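Neutral ceramidase (Pseudomonas aeruginosa, PDB 2ZWS) hydrolyses the N-acyl linkage of ceramides to give sphingosine and free fatty acid, and also catalyses the reverse synthesis of ceramide. Local coordinates at residues T575-R587 against S596-T608. Sequence-based numbering, arbitrary orientation. Where two conformers were deposited one is given.
Sequences TVATDNDWDTQYR and SKATISWSIPPGT. With MG (magnesium ion), chain C.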
loop_
_atom_site.group_PDB
_atom_site.type_symbol
_atom_site.label_atom_id
_atom_site.label_comp_id
_atom_site.label_asym_id
_atom_site.label_seq_id
_atom_site.Cartn_x
_atom_site.Cartn_y
_atom_site.Cartn_z
ATOM N N THR A 575 -3.020 -26.176 -12.632
ATOM C CA THR A 575 -3.456 -24.780 -12.654
ATOM C C THR A 575 -2.325 -23.917 -13.190
ATOM O O THR A 575 -1.162 -24.030 -12.773
ATOM C CB THR A 575 -4.049 -24.278 -11.286
ATOM O OG1 THR A 575 -4.086 -22.838 -11.252
ATOM C CG2 THR A 575 -3.261 -24.789 -10.098
ATOM N N VAL A 576 -2.663 -23.099 -14.181
ATOM C CA VAL A 576 -1.701 -22.195 -14.814
ATOM C C VAL A 576 -1.982 -20.719 -14.516
ATOM O O VAL A 576 -1.148 -19.857 -14.809
ATOM C CB VAL A 576 -1.599 -22.378 -16.358
ATOM C CG1 VAL A 576 -1.115 -23.809 -16.724
ATOM C CG2 VAL A 576 -2.919 -22.013 -17.054
ATOM N N ALA A 577 -3.146 -20.428 -13.942
ATOM C CA ALA A 577 -3.442 -19.052 -13.524
ATOM C C ALA A 577 -4.505 -19.028 -12.438
ATOM O O ALA A 577 -5.385 -19.891 -12.388
ATOM C CB ALA A 577 -3.853 -18.204 -14.711
ATOM N N THR A 578 -4.394 -18.027 -11.566
ATOM C CA THR A 578 -5.251 -17.854 -10.418
ATOM C C THR A 578 -5.835 -16.426 -10.500
ATOM O O THR A 578 -5.493 -15.685 -11.430
ATOM C CB THR A 578 -4.370 -18.133 -9.168
ATOM O OG1 THR A 578 -4.403 -19.537 -8.886
ATOM C CG2 THR A 578 -4.799 -17.369 -7.972
ATOM N N ASP A 579 -6.665 -16.015 -9.533
ATOM C CA ASP A 579 -7.178 -14.639 -9.570
ATOM C C ASP A 579 -6.099 -13.578 -9.295
ATOM O O ASP A 579 -6.329 -12.403 -9.549
ATOM C CB ASP A 579 -8.457 -14.435 -8.711
ATOM C CG ASP A 579 -8.226 -14.565 -7.201
ATOM O OD1 ASP A 579 -7.055 -14.466 -6.728
ATOM O OD2 ASP A 579 -9.247 -14.689 -6.476
ATOM N N ASN A 580 -4.933 -13.992 -8.800
ATOM C CA ASN A 580 -3.858 -13.054 -8.556
ATOM C C ASN A 580 -3.179 -12.584 -9.833
ATOM O O ASN A 580 -2.581 -11.504 -9.863
ATOM C CB ASN A 580 -2.788 -13.655 -7.659
ATOM C CG ASN A 580 -1.774 -12.637 -7.230
ATOM O OD1 ASN A 580 -2.128 -11.550 -6.759
ATOM N ND2 ASN A 580 -0.497 -12.974 -7.397
ATOM N N ASP A 581 -3.262 -13.390 -10.891
ATOM C CA ASP A 581 -2.424 -13.139 -12.059
ATOM C C ASP A 581 -2.880 -11.931 -12.897
ATOM O O ASP A 581 -4.071 -11.677 -13.036
ATOM C CB ASP A 581 -2.305 -14.404 -12.878
ATOM C CG ASP A 581 -1.477 -15.442 -12.154
ATOM O OD1 ASP A 581 -0.311 -15.120 -11.812
ATOM O OD2 ASP A 581 -2.000 -16.552 -11.872
ATOM N N TRP A 582 -1.919 -11.212 -13.476
ATOM C CA TRP A 582 -2.223 -10.083 -14.357
ATOM C C TRP A 582 -3.165 -10.462 -15.509
ATOM O O TRP A 582 -4.018 -9.654 -15.879
ATOM C CB TRP A 582 -0.915 -9.529 -14.949
ATOM C CG TRP A 582 -1.123 -8.398 -15.869
ATOM C CD1 TRP A 582 -1.159 -8.457 -17.234
ATOM C CD2 TRP A 582 -1.322 -7.026 -15.511
ATOM N NE1 TRP A 582 -1.380 -7.201 -17.744
ATOM C CE2 TRP A 582 -1.473 -6.306 -16.717
ATOM C CE3 TRP A 582 -1.379 -6.333 -14.291
ATOM C CZ2 TRP A 582 -1.710 -4.937 -16.746
ATOM C CZ3 TRP A 582 -1.602 -4.932 -14.323
ATOM C CH2 TRP A 582 -1.767 -4.265 -15.548
ATOM N N ASP A 583 -3.003 -11.679 -16.052
ATOM C CA ASP A 583 -3.730 -12.099 -17.259
ATOM C C ASP A 583 -5.188 -12.462 -16.980
ATOM O O ASP A 583 -5.944 -12.696 -17.920
ATOM C CB ASP A 583 -3.069 -13.284 -17.949
ATOM C CG ASP A 583 -1.724 -12.949 -18.514
ATOM O OD1 ASP A 583 -1.502 -11.781 -18.893
ATOM O OD2 ASP A 583 -0.889 -13.877 -18.578
ATOM N N THR A 584 -5.577 -12.532 -15.703
ATOM C CA THR A 584 -6.968 -12.907 -15.343
ATOM C C THR A 584 -7.713 -11.756 -14.669
ATOM O O THR A 584 -7.096 -10.901 -14.021
ATOM C CB THR A 584 -7.043 -14.145 -14.408
ATOM O OG1 THR A 584 -6.407 -13.827 -13.159
ATOM C CG2 THR A 584 -6.347 -15.313 -15.031
ATOM N N GLN A 585 -9.040 -11.735 -14.855
ATOM C CA GLN A 585 -9.900 -10.835 -14.101
ATOM C C GLN A 585 -11.103 -11.588 -13.586
ATOM O O GLN A 585 -11.574 -12.520 -14.227
ATOM C CB GLN A 585 -10.347 -9.661 -14.973
ATOM C CG GLN A 585 -9.149 -8.832 -15.496
ATOM C CD GLN A 585 -9.521 -7.578 -16.311
ATOM O OE1 GLN A 585 -8.635 -6.880 -16.803
ATOM N NE2 GLN A 585 -10.788 -7.301 -16.466
ATOM N N TYR A 586 -11.581 -11.147 -12.423
ATOM C CA TYR A 586 -12.796 -11.644 -11.778
ATOM C C TYR A 586 -13.694 -10.450 -11.538
ATOM O O TYR A 586 -13.265 -9.468 -10.932
ATOM C CB TYR A 586 -12.451 -12.321 -10.438
ATOM C CG TYR A 586 -13.619 -12.422 -9.469
ATOM C CD1 TYR A 586 -14.613 -13.400 -9.639
ATOM C CD2 TYR A 586 -13.732 -11.540 -8.373
ATOM C CE1 TYR A 586 -15.678 -13.506 -8.747
ATOM C CE2 TYR A 586 -14.827 -11.617 -7.486
ATOM C CZ TYR A 586 -15.779 -12.622 -7.673
ATOM O OH TYR A 586 -16.842 -12.680 -6.790
ATOM N N ARG A 587 -14.904 -10.507 -12.089
ATOM C CA ARG A 587 -15.875 -9.423 -11.906
ATOM C C ARG A 587 -17.161 -9.988 -11.342
ATOM O O ARG A 587 -17.649 -11.005 -11.823
ATOM C CB ARG A 587 -16.182 -8.705 -13.224
ATOM C CG ARG A 587 -16.985 -7.411 -13.005
ATOM C CD ARG A 587 -17.263 -6.589 -14.270
ATOM N NE ARG A 587 -16.029 -6.193 -14.948
ATOM C CZ ARG A 587 -15.289 -5.118 -14.664
ATOM N NH1 ARG A 587 -15.640 -4.257 -13.704
ATOM N NH2 ARG A 587 -14.182 -4.905 -15.359
ATOM N N SER A 596 -26.513 -13.187 -8.515
ATOM C CA SER A 596 -25.295 -12.506 -8.981
ATOM C C SER A 596 -24.516 -13.370 -9.968
ATOM O O SER A 596 -24.680 -14.592 -10.019
ATOM C CB SER A 596 -24.406 -12.099 -7.788
ATOM O OG SER A 596 -24.025 -13.204 -6.994
ATOM N N LYS A 597 -23.640 -12.720 -10.726
ATOM C CA LYS A 597 -22.829 -13.441 -11.680
ATOM C C LYS A 597 -21.365 -13.088 -11.522
ATOM O O LYS A 597 -20.998 -11.943 -11.196
ATOM C CB LYS A 597 -23.299 -13.200 -13.112
ATOM C CG LYS A 597 -23.121 -11.795 -13.602
ATOM C CD LYS A 597 -23.553 -11.654 -15.057
ATOM C CE LYS A 597 -23.164 -10.308 -15.597
ATOM N NZ LYS A 597 -23.418 -10.205 -17.052
ATOM N N ALA A 598 -20.538 -14.114 -11.708
ATOM C CA ALA A 598 -19.085 -13.960 -11.694
ATOM C C ALA A 598 -18.635 -14.061 -13.140
ATOM O O ALA A 598 -18.851 -15.072 -13.769
ATOM C CB ALA A 598 -18.465 -15.066 -10.894
ATOM N N THR A 599 -18.014 -13.014 -13.670
ATOM C CA THR A 599 -17.487 -13.045 -15.023
ATOM C C THR A 599 -15.973 -13.130 -14.890
ATOM O O THR A 599 -15.363 -12.330 -14.171
ATOM C CB THR A 599 -17.876 -11.789 -15.816
ATOM O OG1 THR A 599 -19.312 -11.649 -15.840
ATOM C CG2 THR A 599 -17.353 -11.880 -17.265
ATOM N N ILE A 600 -15.398 -14.128 -15.540
ATOM C CA ILE A 600 -13.975 -14.426 -15.419
ATOM C C ILE A 600 -13.356 -14.378 -16.803
ATOM O O ILE A 600 -13.879 -14.939 -17.767
ATOM C CB ILE A 600 -13.757 -15.781 -14.753
ATOM C CG1 ILE A 600 -14.150 -15.703 -13.273
ATOM C CG2 ILE A 600 -12.323 -16.255 -14.948
ATOM C CD1 ILE A 600 -14.509 -17.045 -12.667
ATOM N N SER A 601 -12.237 -13.677 -16.912
ATOM C CA SER A 601 -11.563 -13.615 -18.192
ATOM C C SER A 601 -10.113 -13.991 -18.071
ATOM O O SER A 601 -9.499 -13.833 -16.994
ATOM C CB SER A 601 -11.696 -12.225 -18.794
ATOM O OG SER A 601 -11.075 -11.260 -17.975
ATOM N N TRP A 602 -9.569 -14.472 -19.185
ATOM C CA TRP A 602 -8.156 -14.833 -19.278
ATOM C C TRP A 602 -7.629 -14.314 -20.604
ATOM O O TRP A 602 -8.084 -14.737 -21.674
ATOM C CB TRP A 602 -8.004 -16.348 -19.207
ATOM C CG TRP A 602 -6.565 -16.849 -19.256
ATOM C CD1 TRP A 602 -5.471 -16.262 -18.679
ATOM C CD2 TRP A 602 -6.091 -18.061 -19.890
ATOM N NE1 TRP A 602 -4.337 -17.044 -18.915
ATOM C CE2 TRP A 602 -4.691 -18.133 -19.658
ATOM C CE3 TRP A 602 -6.709 -19.084 -20.640
ATOM C CZ2 TRP A 602 -3.889 -19.193 -20.139
ATOM C CZ3 TRP A 602 -5.900 -20.161 -21.108
ATOM C CH2 TRP A 602 -4.512 -20.193 -20.850
ATOM N N SER A 603 -6.668 -13.402 -20.543
ATOM C CA SER A 603 -5.973 -12.967 -21.741
ATOM C C SER A 603 -4.769 -13.879 -21.923
ATOM O O SER A 603 -3.846 -13.856 -21.111
ATOM C CB SER A 603 -5.568 -11.507 -21.593
ATOM O OG SER A 603 -6.733 -10.693 -21.462
ATOM N N ILE A 604 -4.794 -14.702 -22.976
ATOM C CA ILE A 604 -3.814 -15.786 -23.148
ATOM C C ILE A 604 -2.475 -15.190 -23.572
ATOM O O ILE A 604 -2.377 -14.631 -24.667
ATOM C CB ILE A 604 -4.301 -16.818 -24.216
ATOM C CG1 ILE A 604 -5.663 -17.403 -23.839
ATOM C CG2 ILE A 604 -3.278 -17.934 -24.383
ATOM C CD1 ILE A 604 -6.453 -17.913 -25.024
ATOM N N PRO A 605 -1.457 -15.259 -22.681
ATOM C CA PRO A 605 -0.188 -14.573 -22.959
ATOM C C PRO A 605 0.752 -15.353 -23.878
ATOM O O PRO A 605 0.620 -16.565 -23.989
ATOM C CB PRO A 605 0.432 -14.451 -21.566
ATOM C CG PRO A 605 0.013 -15.701 -20.884
ATOM C CD PRO A 605 -1.437 -15.922 -21.360
ATOM N N PRO A 606 1.723 -14.663 -24.506
ATOM C CA PRO A 606 2.784 -15.352 -25.257
ATOM C C PRO A 606 3.441 -16.408 -24.393
ATOM O O PRO A 606 3.676 -16.179 -23.200
ATOM C CB PRO A 606 3.777 -14.234 -25.559
ATOM C CG PRO A 606 2.938 -12.995 -25.602
ATOM C CD PRO A 606 1.863 -13.193 -24.569
ATOM N N GLY A 607 3.702 -17.570 -24.977
ATOM C CA GLY A 607 4.345 -18.645 -24.249
ATOM C C GLY A 607 3.441 -19.684 -23.633
ATOM O O GLY A 607 3.937 -20.633 -23.027
ATOM N N THR A 608 2.113 -19.540 -23.749
ATOM C CA THR A 608 1.188 -20.557 -23.248
ATOM C C THR A 608 1.244 -21.784 -24.150
ATOM O O THR A 608 1.219 -21.643 -25.377
ATOM C CB THR A 608 -0.260 -20.040 -23.241
ATOM O OG1 THR A 608 -0.522 -19.381 -24.481
ATOM C CG2 THR A 608 -0.469 -19.063 -22.121
HETATM MG MG MG C . -6.164 -11.620 -12.042
HETATM O O HOH W 1 -8.491 -11.945 -11.085
HETATM O O HOH W 2 -8.319 -11.036 -18.543
HETATM O O HOH W 3 -1.732 -16.416 -17.919
#
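The carbonyl oxygen of Asp583 is gripped twice: Ser603 N donates to Asp583 O in the carbonyl plane over 2.8 Å, and a water that also bonds Ser601 OG donates to the same oxygen. From here the two strands run antiparallel. Gln585 and Ser601 exchange a pair of backbone bonds, as do Arg587 and Thr599, while the non-hydrogen-bonded pairs Thr584 with Trp602 and Tyr586 with Ile600 flank the Gln585 and Ser601 pair. Just ahead of strand 584-591, the Asp583 carboxylate, turned back beside its own backbone N (chi1 -66°), lies obliquely across the Pro605 ring, with Asp583 OD2 3.1 Å from Pro605 CG. A second water ties this end together, donating to Asp583 OD2 and accepting from Trp602 NE1, in plane at the edge of the indole. Trp602 CD1 lies 3.9 Å from Thr584 CG2, and Trp602 CZ2 reaches Val576 CG2 (4.3 Å); Ile604 CG1 covers one face of the indole toward the rim. Further along the same sheet face, Ala598 CB sits 3.8 Å from Tyr586 CE1, and Ile600 CG1 approaches the tyrosine edge near the ring plane. The other branch of Thr584 serves the metal. Thr584 OG1, set between backbone N and carbonyl carbon (chi1 64°), binds magnesium at 2.5 Å and donates to Thr578 O, which Asp581 N reaches from the opposite face of the carbonyl plane. Thr584 O, Asp581 O and His37 O also bind the ion, as does a water held by Asp579 O. The magnesium site thus joins the loop after strand 574-578 and the first residue of the beta hairpin 584-591/595-603 to His37, in the C-terminal beta-sandwich region.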